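Local coordinates for protein pectate lyase (Paenibacillus sp. 0602, PDB 5GT5) that cleaves polygalacturonate and partly methylated pectins by elimination, acting within the chain and probably using calcium as cofactor, at residues N35-A40 / E64-A69; L60-I65 / G90-T95; A75-A80 / N149-I154; S110-A115 / R128-D133; E134-D139 / F169-D174. The protein carries 1 engineered substitution. One frame throughout, in Å; residues are numbered along the deposited sequence.

Five contacts run from the N-terminal end of a pectate lyase beta-helix toward its probable calcium site. Contact 1 packs helix 36-43 against the loop 64-69. Contact 2, with its centre 9 Å away, shares E64 and I65 and carries the path to strand 92-97. That strand pairs with strand 74-76, where contact 3 begins, so contacts 2 and 3 interlock along the chain. Contact 4 joins neighbouring parallel strands 111-113 and 131-133 and lies inside the loop that contact 3 closes. Contacts 3 and 5, centres 10 Å apart, also interlock, and they bring D152 and D174 together. H114 ties E64 to E134, linking contacts 1 and 2 through contact 4 to contact 5.

Contact 1. Residues N35-A40 / E64-A69; sequences NATDLA and EIPSAA
A36 points its methyl at the junction of I65 and P66. Its CB lies 3.5 Å from I65 CG2, with I65 CB only slightly farther off, and it meets P66 at CD, the ring carbon next to the nitrogen. In I65, CG1 stands between the backbone N and the carbonyl carbon (chi1 63°), and CG2 is the branch turned to the alanine. A69 joins the same group: its CB is 3.8 Å from A36 CB and rests equally against the peptide that links A36 to T37. One helical turn on, A40 points the same way, with its CB 4.3 Å from A69 CA.

T37 crosses P66 obliquely and brings its hydroxyl rather than its methyl to the proline: OG1 lies 3.5 Å from P66 CB and almost as near CG. The OG1 atom takes this place because it sits beside the backbone N, anti to the carbonyl carbon. A68 CB sits against both branches of T37, 4.0 Å from OG1 and 4.1 Å from CG2. No hydrogen bond passes between the segments, so they meet by van der Waals packing of small groups. Polar order is kept within each: N35 is the N-cap, its OD1 accepting from D38 N at 3.0 Å, and A69 N closes a turn onto P66 O.

F74 of strand 74-76 packs on A36, A40 and I65, while L39 turns to V33, V52 and I54 of strands 30-33 and 51-54. This is consistent with helix 36-43 capping the N-terminal end of the beta-helix, as in other family 1 lyases, with the loop 64-69 along its flank.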
# COMPACT_ATOMS: atom_id res chain seq x y z
N ASN A 35 -10.31 1.80 29.73
CA ASN A 35 -9.14 1.51 30.54
C ASN A 35 -8.14 0.70 29.74
O ASN A 35 -8.41 0.38 28.57
CB ASN A 35 -9.58 0.79 31.83
CG ASN A 35 -10.28 -0.51 31.56
OD1 ASN A 35 -9.79 -1.35 30.81
ND2 ASN A 35 -11.44 -0.70 32.20
N ALA A 36 -7.00 0.42 30.34
CA ALA A 36 -5.90 -0.25 29.64
C ALA A 36 -6.27 -1.66 29.20
O ALA A 36 -5.82 -2.12 28.15
CB ALA A 36 -4.66 -0.28 30.50
N THR A 37 -7.07 -2.37 30.00
CA THR A 37 -7.45 -3.73 29.62
C THR A 37 -8.32 -3.75 28.37
O THR A 37 -8.08 -4.56 27.47
CB THR A 37 -8.19 -4.43 30.76
OG1 THR A 37 -7.35 -4.41 31.93
CG2 THR A 37 -8.49 -5.88 30.40
N ASP A 38 -9.29 -2.84 28.29
CA ASP A 38 -10.09 -2.66 27.08
C ASP A 38 -9.18 -2.40 25.89
O ASP A 38 -9.38 -2.97 24.83
CB ASP A 38 -11.05 -1.48 27.19
CG ASP A 38 -12.10 -1.65 28.28
OD1 ASP A 38 -12.43 -2.79 28.70
OD2 ASP A 38 -12.60 -0.58 28.69
N LEU A 39 -8.16 -1.56 26.07
CA LEU A 39 -7.29 -1.25 24.95
C LEU A 39 -6.48 -2.48 24.53
O LEU A 39 -6.31 -2.76 23.33
CB LEU A 39 -6.34 -0.12 25.33
CG LEU A 39 -5.53 0.47 24.15
CD1 LEU A 39 -6.44 1.07 23.11
CD2 LEU A 39 -4.55 1.55 24.67
N ALA A 40 -5.96 -3.21 25.51
CA ALA A 40 -5.20 -4.40 25.25
C ALA A 40 -6.01 -5.44 24.49
O ALA A 40 -5.51 -6.09 23.56
CB ALA A 40 -4.66 -4.97 26.51
N GLU A 64 1.01 0.99 36.47
CA GLU A 64 -0.28 1.49 36.90
C GLU A 64 -1.46 0.80 36.25
O GLU A 64 -2.61 0.97 36.69
CB GLU A 64 -0.40 3.01 36.70
CG GLU A 64 -0.24 3.43 35.23
CD GLU A 64 -0.27 4.93 35.03
OE1 GLU A 64 -0.60 5.70 35.98
OE2 GLU A 64 0.05 5.35 33.87
N ILE A 65 -1.21 0.09 35.17
CA ILE A 65 -2.30 -0.59 34.46
C ILE A 65 -2.71 -1.86 35.18
O ILE A 65 -1.94 -2.41 35.97
CB ILE A 65 -1.94 -0.87 32.98
CG1 ILE A 65 -0.75 -1.83 32.89
CG2 ILE A 65 -1.68 0.46 32.28
CD1 ILE A 65 -0.25 -2.17 31.45
N PRO A 66 -3.94 -2.34 34.91
CA PRO A 66 -4.34 -3.60 35.54
C PRO A 66 -3.45 -4.75 35.12
O PRO A 66 -2.91 -4.74 33.99
CB PRO A 66 -5.78 -3.81 35.03
CG PRO A 66 -6.26 -2.47 34.70
CD PRO A 66 -5.06 -1.69 34.21
N SER A 67 -3.29 -5.75 35.98
CA SER A 67 -2.50 -6.93 35.64
C SER A 67 -2.97 -7.57 34.34
O SER A 67 -2.17 -8.06 33.57
CB SER A 67 -2.55 -7.98 36.76
OG SER A 67 -2.10 -7.45 38.00
N ALA A 68 -4.28 -7.55 34.09
CA ALA A 68 -4.83 -8.16 32.88
C ALA A 68 -4.37 -7.44 31.61
O ALA A 68 -4.45 -8.00 30.50
CB ALA A 68 -6.32 -8.18 32.95
N ALA A 69 -3.91 -6.21 31.76
CA ALA A 69 -3.42 -5.46 30.59
C ALA A 69 -1.93 -5.69 30.36
O ALA A 69 -1.40 -5.25 29.34
CB ALA A 69 -3.71 -3.95 30.77

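Contact 2. Residues L60-I65 / G90-T95; sequences LGWNEI and GVSKIT
S92 reaches across to L60 with its hydroxyl: OG donates to L60 O at 2.7 Å, lying in the plane of that carbonyl. Placed beside its own backbone N (chi1 -63°), OG also meets the W62 indole at its edge, 3.8 Å from CE3 and in the ring plane. W62 N is close too, but the angle is too poor for a bond. Two residues further along the strand, I94 crosses L60 at about a right angle and the two touch through their CD1 methyls, 3.8 Å apart. At the other end the two backbones come close, G61 CA making a bent CH...O contact of 3.2 Å with G90 O. G90 has no side chain and leaves its helix with positive phi; N63 ND2 lies 3.6 Å from its CA.

The next shell fixes the loop. G61 O takes both E64 N and I65 N, and G61 N returns a bond of 2.8 Å to the anti lone pair of E64 OE2. That oxygen is also bonded to H114 ND1, while N63 is tied through its backbone to T89 and the indole of W62 packs on F74 and K76.

One hydroxyl bond thus satisfies a carbonyl in a buried setting, and apolar and CH...O contacts do the rest. Two nitrogens, G61 N and H114 ND1, bond one oxygen of E64, which probably favours the carboxylate form.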
# COMPACT_ATOMS: atom_id res chain seq x y z
N LEU A 60 -1.34 4.78 31.00
CA LEU A 60 -0.98 3.49 30.44
C LEU A 60 0.41 2.98 30.84
O LEU A 60 0.97 2.09 30.20
CB LEU A 60 -1.14 3.53 28.90
CG LEU A 60 -2.53 3.88 28.40
CD1 LEU A 60 -2.52 3.98 26.88
CD2 LEU A 60 -3.56 2.83 28.87
N GLY A 61 0.97 3.53 31.91
CA GLY A 61 2.27 3.05 32.37
C GLY A 61 2.24 1.62 32.88
O GLY A 61 1.23 1.18 33.45
N TRP A 62 3.35 0.91 32.69
CA TRP A 62 3.40 -0.53 32.99
C TRP A 62 3.07 -0.86 34.44
O TRP A 62 2.46 -1.90 34.70
CB TRP A 62 4.78 -1.06 32.62
CG TRP A 62 4.92 -2.52 32.72
CD1 TRP A 62 5.60 -3.19 33.69
CD2 TRP A 62 4.40 -3.50 31.83
NE1 TRP A 62 5.55 -4.55 33.43
CE2 TRP A 62 4.80 -4.75 32.30
CE3 TRP A 62 3.61 -3.44 30.66
CZ2 TRP A 62 4.45 -5.94 31.66
CZ3 TRP A 62 3.27 -4.61 30.03
CH2 TRP A 62 3.69 -5.85 30.52
N ASN A 63 3.43 0.02 35.39
CA ASN A 63 3.12 -0.21 36.81
C ASN A 63 1.76 0.26 37.29
O ASN A 63 1.37 -0.03 38.43
CB ASN A 63 4.19 0.44 37.70
CG ASN A 63 5.58 -0.05 37.39
OD1 ASN A 63 5.77 -1.21 37.03
ND2 ASN A 63 6.56 0.84 37.53
N GLU A 64 1.01 0.99 36.47
CA GLU A 64 -0.28 1.49 36.90
C GLU A 64 -1.46 0.80 36.25
O GLU A 64 -2.61 0.97 36.69
CB GLU A 64 -0.40 3.01 36.70
CG GLU A 64 -0.24 3.43 35.23
CD GLU A 64 -0.27 4.93 35.03
OE1 GLU A 64 -0.60 5.70 35.98
OE2 GLU A 64 0.05 5.35 33.87
N ILE A 65 -1.21 0.09 35.17
CA ILE A 65 -2.30 -0.59 34.46
C ILE A 65 -2.71 -1.86 35.18
O ILE A 65 -1.94 -2.41 35.97
CB ILE A 65 -1.94 -0.87 32.98
CG1 ILE A 65 -0.75 -1.83 32.89
CG2 ILE A 65 -1.68 0.46 32.28
CD1 ILE A 65 -0.25 -2.17 31.45
N GLY A 90 5.60 3.78 35.67
CA GLY A 90 6.23 3.01 34.63
C GLY A 90 5.82 3.56 33.28
O GLY A 90 5.05 4.53 33.17
N VAL A 91 6.34 2.93 32.24
CA VAL A 91 6.10 3.34 30.85
C VAL A 91 5.91 2.05 30.04
O VAL A 91 6.68 1.11 30.18
CB VAL A 91 7.29 4.16 30.30
CG1 VAL A 91 7.12 4.47 28.84
CG2 VAL A 91 7.46 5.47 31.10
N SER A 92 4.88 2.03 29.22
CA SER A 92 4.60 0.87 28.36
C SER A 92 4.93 1.16 26.92
O SER A 92 5.06 2.33 26.50
CB SER A 92 3.12 0.50 28.44
OG SER A 92 2.75 0.10 29.77
N LYS A 93 5.09 0.09 26.15
CA LYS A 93 5.12 0.16 24.70
C LYS A 93 3.96 -0.68 24.18
O LYS A 93 3.84 -1.86 24.53
CB LYS A 93 6.43 -0.38 24.13
CG LYS A 93 6.46 -0.24 22.62
CD LYS A 93 7.71 -0.85 22.01
CE LYS A 93 8.87 0.10 22.12
NZ LYS A 93 10.08 -0.44 21.42
N ILE A 94 3.10 -0.07 23.38
CA ILE A 94 1.91 -0.74 22.85
C ILE A 94 2.11 -0.94 21.37
O ILE A 94 2.27 0.03 20.62
CB ILE A 94 0.65 0.10 23.10
CG1 ILE A 94 0.48 0.40 24.61
CG2 ILE A 94 -0.54 -0.64 22.54
CD1 ILE A 94 -0.46 1.52 24.93
N THR A 95 2.16 -2.21 20.95
CA THR A 95 2.47 -2.53 19.57
C THR A 95 1.23 -2.99 18.81
O THR A 95 0.69 -4.07 19.09
CB THR A 95 3.56 -3.61 19.46
OG1 THR A 95 4.75 -3.13 20.09
CG2 THR A 95 3.89 -3.89 18.00

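Contact 3. Residues A75-A80 / N149-I154; sequences AKHNDA and NDWDYI
W151 donates the first of two direct hydrogen bonds to N78: its indole NE1 meets N78 O at 2.9 Å, the acceptor lying in the ring plane. The second runs from the N78 side chain, whose ND2 gives an almost straight bond of 2.8 Å to N149 O (174° at the hydrogen). The oxygen is in the amide plane of N78, yet the donor stands above the N149 carbonyl plane.

H77 is held from both nitrogens. ND1 accepts from N78 N, and NE2 meets water 1 at the ring edge. That water also lies within bonding distance of D150 O and accepts from D152 N, so it bridges the two segments. The indole of W151 sets its edge on the H77 imidazole in a T-shaped pair: W151 CD1 lies 3.4 Å above the centre of the H77 ring, with the planes at 67°. A80 CB touches the benzene end at W151 CH2, 3.7 Å away.

Here strand 74-76 leads into a loop that packs beside the probable calcium site of this beta-helix lyase, where D152 gathers with D174 and D178. D152 OD1 is also bonded to G175 N.

N149 ND2 lies over a face of W151, but its bond goes to E137 OE2. Water 2 donates to D79 O and, weakly, to N149 OD1. K76 NZ is shared between H77 O and a salt bridge of 2.9 Å with D79 OD1.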
# COMPACT_ATOMS: atom_id res chain seq x y z
N ALA A 75 3.79 -4.03 26.45
CA ALA A 75 5.01 -4.56 27.04
C ALA A 75 5.63 -3.46 27.88
O ALA A 75 5.34 -2.28 27.67
CB ALA A 75 5.97 -4.97 25.97
N LYS A 76 6.48 -3.85 28.81
CA LYS A 76 7.22 -2.85 29.58
C LYS A 76 8.24 -2.18 28.67
O LYS A 76 8.98 -2.85 27.93
CB LYS A 76 7.95 -3.51 30.76
CG LYS A 76 8.56 -2.50 31.72
CD LYS A 76 9.38 -3.17 32.82
CE LYS A 76 10.71 -3.70 32.26
NZ LYS A 76 11.67 -2.64 31.76
N HIS A 77 8.27 -0.84 28.69
CA HIS A 77 9.29 -0.10 27.94
C HIS A 77 10.57 0.02 28.77
O HIS A 77 10.62 -0.45 29.91
CB HIS A 77 8.75 1.30 27.62
CG HIS A 77 9.21 1.84 26.30
ND1 HIS A 77 10.49 1.67 25.81
CD2 HIS A 77 8.54 2.55 25.36
CE1 HIS A 77 10.59 2.25 24.63
NE2 HIS A 77 9.42 2.79 24.33
N ASN A 78 11.61 0.64 28.21
CA ASN A 78 12.77 0.94 29.01
C ASN A 78 12.39 1.78 30.22
O ASN A 78 11.53 2.68 30.13
CB ASN A 78 13.80 1.66 28.16
CG ASN A 78 14.33 0.79 27.04
OD1 ASN A 78 14.70 -0.37 27.27
ND2 ASN A 78 14.37 1.33 25.82
N ASP A 79 13.02 1.48 31.34
CA ASP A 79 12.65 2.05 32.63
C ASP A 79 12.79 3.56 32.69
O ASP A 79 13.73 4.12 32.12
CB ASP A 79 13.57 1.47 33.71
CG ASP A 79 13.21 0.04 34.07
OD1 ASP A 79 12.14 -0.45 33.67
OD2 ASP A 79 14.03 -0.59 34.77
N ALA A 80 11.87 4.19 33.40
CA ALA A 80 12.05 5.58 33.77
C ALA A 80 13.17 5.61 34.81
O ALA A 80 13.16 4.84 35.79
CB ALA A 80 10.75 6.14 34.33
N ASN A 149 16.51 5.85 26.61
CA ASN A 149 15.15 5.35 26.84
C ASN A 149 14.41 4.93 25.58
O ASN A 149 13.58 4.00 25.60
CB ASN A 149 14.31 6.39 27.58
CG ASN A 149 14.79 6.64 28.99
OD1 ASN A 149 15.96 6.36 29.32
ND2 ASN A 149 13.91 7.18 29.82
N ASP A 150 14.67 5.64 24.49
CA ASP A 150 14.04 5.34 23.19
C ASP A 150 12.52 5.43 23.26
O ASP A 150 11.82 4.64 22.62
CB ASP A 150 14.48 3.97 22.65
CG ASP A 150 15.97 3.87 22.40
OD1 ASP A 150 16.64 4.90 22.15
OD2 ASP A 150 16.49 2.74 22.44
N TRP A 151 11.99 6.36 24.06
CA TRP A 151 10.55 6.57 24.11
C TRP A 151 10.09 7.57 23.06
O TRP A 151 10.55 8.72 23.07
CB TRP A 151 10.14 7.15 25.47
CG TRP A 151 10.46 6.36 26.72
CD1 TRP A 151 10.73 5.01 26.85
CD2 TRP A 151 10.51 6.92 28.04
NE1 TRP A 151 10.94 4.71 28.19
CE2 TRP A 151 10.82 5.85 28.93
CE3 TRP A 151 10.33 8.20 28.56
CZ2 TRP A 151 10.92 6.05 30.31
CZ3 TRP A 151 10.45 8.40 29.92
CH2 TRP A 151 10.77 7.33 30.78
N ASP A 152 9.19 7.15 22.16
CA ASP A 152 8.64 7.99 21.11
C ASP A 152 7.14 7.88 21.19
O ASP A 152 6.64 6.80 21.52
CB ASP A 152 9.10 7.48 19.73
CG ASP A 152 10.56 7.11 19.72
OD1 ASP A 152 11.39 8.00 19.55
OD2 ASP A 152 10.88 5.91 19.86
N TYR A 153 6.37 8.92 20.90
CA TYR A 153 4.92 8.75 21.01
C TYR A 153 4.37 7.76 19.98
O TYR A 153 3.59 6.89 20.31
CB TYR A 153 4.19 10.08 20.88
CG TYR A 153 4.26 10.93 22.10
CD1 TYR A 153 3.67 10.50 23.30
CD2 TYR A 153 4.83 12.19 22.07
CE1 TYR A 153 3.71 11.30 24.43
CE2 TYR A 153 4.87 13.00 23.20
CZ TYR A 153 4.29 12.54 24.35
OH TYR A 153 4.36 13.34 25.48
N ILE A 154 4.75 7.93 18.72
CA ILE A 154 4.28 7.01 17.66
C ILE A 154 5.45 6.68 16.76
O ILE A 154 6.16 7.60 16.30
CB ILE A 154 3.15 7.62 16.81
CG1 ILE A 154 1.95 7.96 17.70
CG2 ILE A 154 2.73 6.65 15.70
CD1 ILE A 154 0.81 8.67 16.94
O HOH W 1 9.09 4.16 21.88
O HOH W 2 15.77 3.69 30.28

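Contact 4. Residues S110-A115 / R128-D133; sequences SKIKHA and RNLEFD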
# COMPACT_ATOMS: atom_id res chain seq x y z
N SER A 110 -9.22 12.99 24.24
CA SER A 110 -8.65 12.25 25.36
C SER A 110 -7.13 12.12 25.23
O SER A 110 -6.57 12.10 24.13
CB SER A 110 -9.25 10.84 25.43
OG SER A 110 -10.64 10.90 25.78
N LYS A 111 -6.48 12.00 26.38
CA LYS A 111 -5.02 11.91 26.49
C LYS A 111 -4.54 10.48 26.62
O LYS A 111 -5.17 9.65 27.31
CB LYS A 111 -4.51 12.72 27.69
CG LYS A 111 -4.77 14.21 27.58
CD LYS A 111 -4.31 14.92 28.85
CE LYS A 111 -4.72 16.37 28.81
NZ LYS A 111 -4.07 17.14 29.90
N ILE A 112 -3.43 10.18 25.97
CA ILE A 112 -2.71 8.91 26.08
C ILE A 112 -1.41 9.21 26.82
O ILE A 112 -0.56 9.93 26.27
CB ILE A 112 -2.36 8.35 24.69
CG1 ILE A 112 -3.64 8.15 23.85
CG2 ILE A 112 -1.57 7.04 24.78
CD1 ILE A 112 -4.59 7.16 24.43
N LYS A 113 -1.26 8.69 28.03
CA LYS A 113 -0.12 9.04 28.91
C LYS A 113 0.70 7.82 29.29
O LYS A 113 0.15 6.74 29.51
CB LYS A 113 -0.62 9.73 30.18
CG LYS A 113 -1.25 11.08 29.94
CD LYS A 113 -1.48 11.82 31.29
CE LYS A 113 -2.82 11.49 31.86
NZ LYS A 113 -2.89 11.69 33.37
N HIS A 114 2.02 8.01 29.34
CA HIS A 114 2.96 7.02 29.89
C HIS A 114 3.14 5.84 29.00
O HIS A 114 3.52 4.76 29.46
CB HIS A 114 2.58 6.59 31.33
CG HIS A 114 2.18 7.75 32.18
ND1 HIS A 114 1.20 7.67 33.15
CD2 HIS A 114 2.57 9.04 32.13
CE1 HIS A 114 1.03 8.87 33.69
NE2 HIS A 114 1.86 9.71 33.10
N ALA A 115 2.89 6.03 27.71
CA ALA A 115 3.06 4.92 26.75
C ALA A 115 3.47 5.35 25.36
O ALA A 115 2.97 6.35 24.84
CB ALA A 115 1.83 4.01 26.66
N ARG A 128 -6.90 9.69 15.24
CA ARG A 128 -7.41 11.07 15.26
C ARG A 128 -7.92 11.55 16.60
O ARG A 128 -8.49 10.79 17.42
CB ARG A 128 -8.53 11.26 14.22
CG ARG A 128 -8.04 11.08 12.79
CD ARG A 128 -9.20 11.18 11.81
NE ARG A 128 -9.50 12.57 11.44
CZ ARG A 128 -10.54 12.92 10.68
NH1 ARG A 128 -11.42 12.00 10.29
NH2 ARG A 128 -10.70 14.20 10.33
N ASN A 129 -7.74 12.86 16.82
CA ASN A 129 -8.31 13.56 17.99
C ASN A 129 -7.86 13.00 19.33
O ASN A 129 -8.67 12.83 20.27
CB ASN A 129 -9.84 13.61 17.92
CG ASN A 129 -10.39 14.79 18.66
OD1 ASN A 129 -9.73 15.84 18.72
ND2 ASN A 129 -11.58 14.67 19.20
N LEU A 130 -6.56 12.69 19.42
CA LEU A 130 -5.94 12.24 20.65
C LEU A 130 -4.79 13.13 21.02
O LEU A 130 -4.06 13.65 20.13
CB LEU A 130 -5.44 10.82 20.51
CG LEU A 130 -6.58 9.83 20.32
CD1 LEU A 130 -6.00 8.55 19.79
CD2 LEU A 130 -7.23 9.60 21.68
N GLU A 131 -4.61 13.36 22.32
CA GLU A 131 -3.46 14.09 22.84
C GLU A 131 -2.52 13.11 23.53
O GLU A 131 -2.96 12.19 24.23
CB GLU A 131 -3.90 15.20 23.81
CG GLU A 131 -2.69 15.92 24.44
CD GLU A 131 -3.05 17.24 25.10
OE1 GLU A 131 -4.23 17.61 25.17
OE2 GLU A 131 -2.11 17.92 25.57
N PHE A 132 -1.23 13.29 23.29
CA PHE A 132 -0.19 12.42 23.77
C PHE A 132 0.70 13.21 24.72
O PHE A 132 1.18 14.30 24.38
CB PHE A 132 0.63 11.90 22.59
CG PHE A 132 -0.17 11.06 21.65
CD1 PHE A 132 -0.94 11.63 20.65
CD2 PHE A 132 -0.17 9.68 21.78
CE1 PHE A 132 -1.73 10.80 19.79
CE2 PHE A 132 -0.88 8.87 20.92
CZ PHE A 132 -1.69 9.43 19.94
N ASP A 133 0.89 12.68 25.93
CA ASP A 133 1.58 13.46 26.97
C ASP A 133 2.30 12.55 27.95
O ASP A 133 2.02 11.33 28.02
CB ASP A 133 0.58 14.37 27.73
CG ASP A 133 1.24 15.57 28.39
OD1 ASP A 133 2.46 15.79 28.26
OD2 ASP A 133 0.49 16.31 29.09
O HOH W 3 -1.64 17.88 28.25
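K111 and E131 lie side by side and point the same way from paired strands. Followed outward, K111 CB rests 3.8 Å from E131 O, and CG then runs alongside E131 CB and CG at 4.0 and 4.1 Å. With the chain extended beyond CG, CE arrives 3.9 Å from E131 OE1. The tip itself makes no salt bridge across: NZ donates to water 3 at 3.0 Å, and the water also contacts E131 OE2 and D133 OD2, though it may not serve both at once. The charges are thus linked through solvent, and E131 OE2 has a further partner in N170 ND2.

On the other face of the strands, I112 and F132 also lie side by side, pointing the same way, I112 CB coming 3.9 Å from F132 CD2. The backbones are laced by E131 N to S110 O, I112 N to E131 O and D133 N to I112 O. The middle bond is the shortest, at 2.7 Å.

F132 continues inward by stacking on F169 of the following turn, while strand 58-59 pairs with K111 and K113 from the other side. In-register parallel strands, with an aromatic stack of this kind between coils, are characteristic of the right-handed parallel beta-helix of pectate lyases.

Contact 5. Residues E134-D139 / F169-D174; sequences ELWEWD and FNKAYD
L135 and Y173 join the backbones, Y173 N donating to L135 O at 3.0 Å just ahead of D174, a probable calcium ligand. The same oxygen receives a CH...O contact from A172 CA, and L135 N is linked through water 4 to K171 O.

At W136 the side chain of K171 lies alongside the indole. Bends at chi2 and chi3 (-72° for the latter) bring CE 3.5 Å above the ring plane, almost on the normal through the five-membered ring, a CH-pi contact. NZ follows over the same face, 3.8 Å from that ring's centroid, in a cation-pi contact. W138 N lies over the opposite face, and A172 O meets the edge, 3.5 Å from W136 CD1.

E137 turns its carboxylate plane 56° from the Y173 ring, its CG 4.1 Å from Y173 CD2; besides N149, the carboxylate takes the backbone N-H groups of L81 and T82. D139 stands near the phenol, with T142 and Y146 on its OD2 and water 6 between OD1 and Y173 OH, the latter approach doubtfully short. Y173 OH has its main partner outside, at K148, and also takes N149 N.

K171 NZ also bonds S240 O and water 5; with the indole, these would suit a charged lysine despite its burial. E137 O, in contrast, is buried without a polar partner.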
# COMPACT_ATOMS: atom_id res chain seq x y z
N GLU A 134 3.23 13.16 28.70
CA GLU A 134 3.94 12.53 29.81
C GLU A 134 4.75 11.31 29.39
O GLU A 134 4.56 10.19 29.87
CB GLU A 134 2.97 12.26 30.99
CG GLU A 134 2.30 13.54 31.46
CD GLU A 134 1.46 13.41 32.73
OE1 GLU A 134 1.43 12.33 33.37
OE2 GLU A 134 0.79 14.42 33.05
N LEU A 135 5.64 11.57 28.44
CA LEU A 135 6.56 10.57 27.91
C LEU A 135 7.95 11.18 27.75
O LEU A 135 8.73 10.76 26.89
CB LEU A 135 6.05 10.00 26.56
CG LEU A 135 6.67 8.66 26.14
CD1 LEU A 135 6.29 7.53 27.10
CD2 LEU A 135 6.24 8.30 24.74
N TRP A 136 8.28 12.15 28.62
CA TRP A 136 9.62 12.76 28.65
C TRP A 136 10.16 12.68 30.06
O TRP A 136 9.40 12.82 31.02
CB TRP A 136 9.58 14.22 28.18
CG TRP A 136 10.93 14.95 28.31
CD1 TRP A 136 11.92 15.03 27.36
CD2 TRP A 136 11.41 15.66 29.46
NE1 TRP A 136 12.99 15.76 27.86
CE2 TRP A 136 12.70 16.15 29.14
CE3 TRP A 136 10.86 15.92 30.73
CZ2 TRP A 136 13.45 16.90 30.05
CZ3 TRP A 136 11.60 16.67 31.63
CH2 TRP A 136 12.88 17.13 31.30
N GLU A 137 11.47 12.48 30.20
CA GLU A 137 12.18 12.69 31.47
C GLU A 137 13.57 13.19 31.15
O GLU A 137 14.02 13.10 30.02
CB GLU A 137 12.22 11.41 32.32
CG GLU A 137 13.11 10.31 31.74
CD GLU A 137 13.28 9.15 32.70
OE1 GLU A 137 12.54 9.09 33.72
OE2 GLU A 137 14.15 8.29 32.42
N TRP A 138 14.21 13.77 32.15
CA TRP A 138 15.57 14.29 32.04
C TRP A 138 16.58 13.18 31.78
O TRP A 138 16.48 12.08 32.34
CB TRP A 138 15.85 15.03 33.36
CG TRP A 138 17.26 15.56 33.54
CD1 TRP A 138 18.29 14.94 34.17
CD2 TRP A 138 17.76 16.85 33.12
NE1 TRP A 138 19.41 15.75 34.17
CE2 TRP A 138 19.10 16.93 33.54
CE3 TRP A 138 17.19 17.94 32.45
CZ2 TRP A 138 19.91 18.04 33.28
CZ3 TRP A 138 17.98 19.08 32.21
CH2 TRP A 138 19.34 19.11 32.62
N ASP A 139 17.56 13.47 30.95
CA ASP A 139 18.58 12.48 30.62
C ASP A 139 19.92 12.69 31.34
O ASP A 139 20.73 13.53 30.91
CB ASP A 139 18.84 12.48 29.13
CG ASP A 139 19.99 11.60 28.75
OD1 ASP A 139 20.25 10.58 29.46
OD2 ASP A 139 20.67 11.92 27.74
N PHE A 169 0.74 16.63 20.52
CA PHE A 169 1.90 15.95 21.10
C PHE A 169 2.65 16.94 21.95
O PHE A 169 2.89 18.07 21.53
CB PHE A 169 2.81 15.42 19.99
CG PHE A 169 2.13 14.44 19.07
CD1 PHE A 169 1.35 14.88 18.00
CD2 PHE A 169 2.25 13.08 19.30
CE1 PHE A 169 0.75 13.99 17.15
CE2 PHE A 169 1.64 12.16 18.45
CZ PHE A 169 0.88 12.61 17.37
N ASN A 170 3.02 16.50 23.15
CA ASN A 170 3.79 17.30 24.10
C ASN A 170 5.25 16.82 24.10
O ASN A 170 5.68 16.22 23.12
CB ASN A 170 3.15 17.18 25.48
CG ASN A 170 1.78 17.83 25.54
OD1 ASN A 170 1.67 19.04 25.82
ND2 ASN A 170 0.73 17.05 25.30
N LYS A 171 5.99 17.01 25.17
CA LYS A 171 7.40 16.61 25.17
C LYS A 171 7.54 15.09 25.12
O LYS A 171 6.76 14.35 25.74
CB LYS A 171 8.09 17.10 26.46
CG LYS A 171 8.34 18.60 26.52
CD LYS A 171 9.72 18.93 26.08
CE LYS A 171 10.78 18.49 27.13
NZ LYS A 171 12.08 18.71 26.42
N ALA A 172 8.54 14.63 24.39
CA ALA A 172 8.92 13.23 24.41
C ALA A 172 10.42 13.12 24.60
O ALA A 172 11.18 13.96 24.12
CB ALA A 172 8.50 12.51 23.11
N TYR A 173 10.83 12.05 25.26
CA TYR A 173 12.23 11.76 25.45
C TYR A 173 12.97 11.73 24.12
O TYR A 173 14.02 12.37 23.97
CB TYR A 173 12.38 10.43 26.21
CG TYR A 173 13.79 10.00 26.54
CD1 TYR A 173 14.58 9.40 25.56
CD2 TYR A 173 14.34 10.19 27.80
CE1 TYR A 173 15.87 8.99 25.82
CE2 TYR A 173 15.65 9.74 28.09
CZ TYR A 173 16.41 9.17 27.09
OH TYR A 173 17.68 8.71 27.33
N ASP A 174 12.42 11.00 23.16
CA ASP A 174 13.00 10.92 21.82
C ASP A 174 12.04 11.57 20.83
O ASP A 174 11.76 12.77 20.93
CB ASP A 174 13.31 9.44 21.50
CG ASP A 174 14.24 9.22 20.33
OD1 ASP A 174 14.78 10.18 19.76
OD2 ASP A 174 14.48 8.03 20.01
O HOH W 4 6.18 14.53 28.45
O HOH W 5 14.82 18.09 26.92
O HOH W 6 18.44 8.63 29.75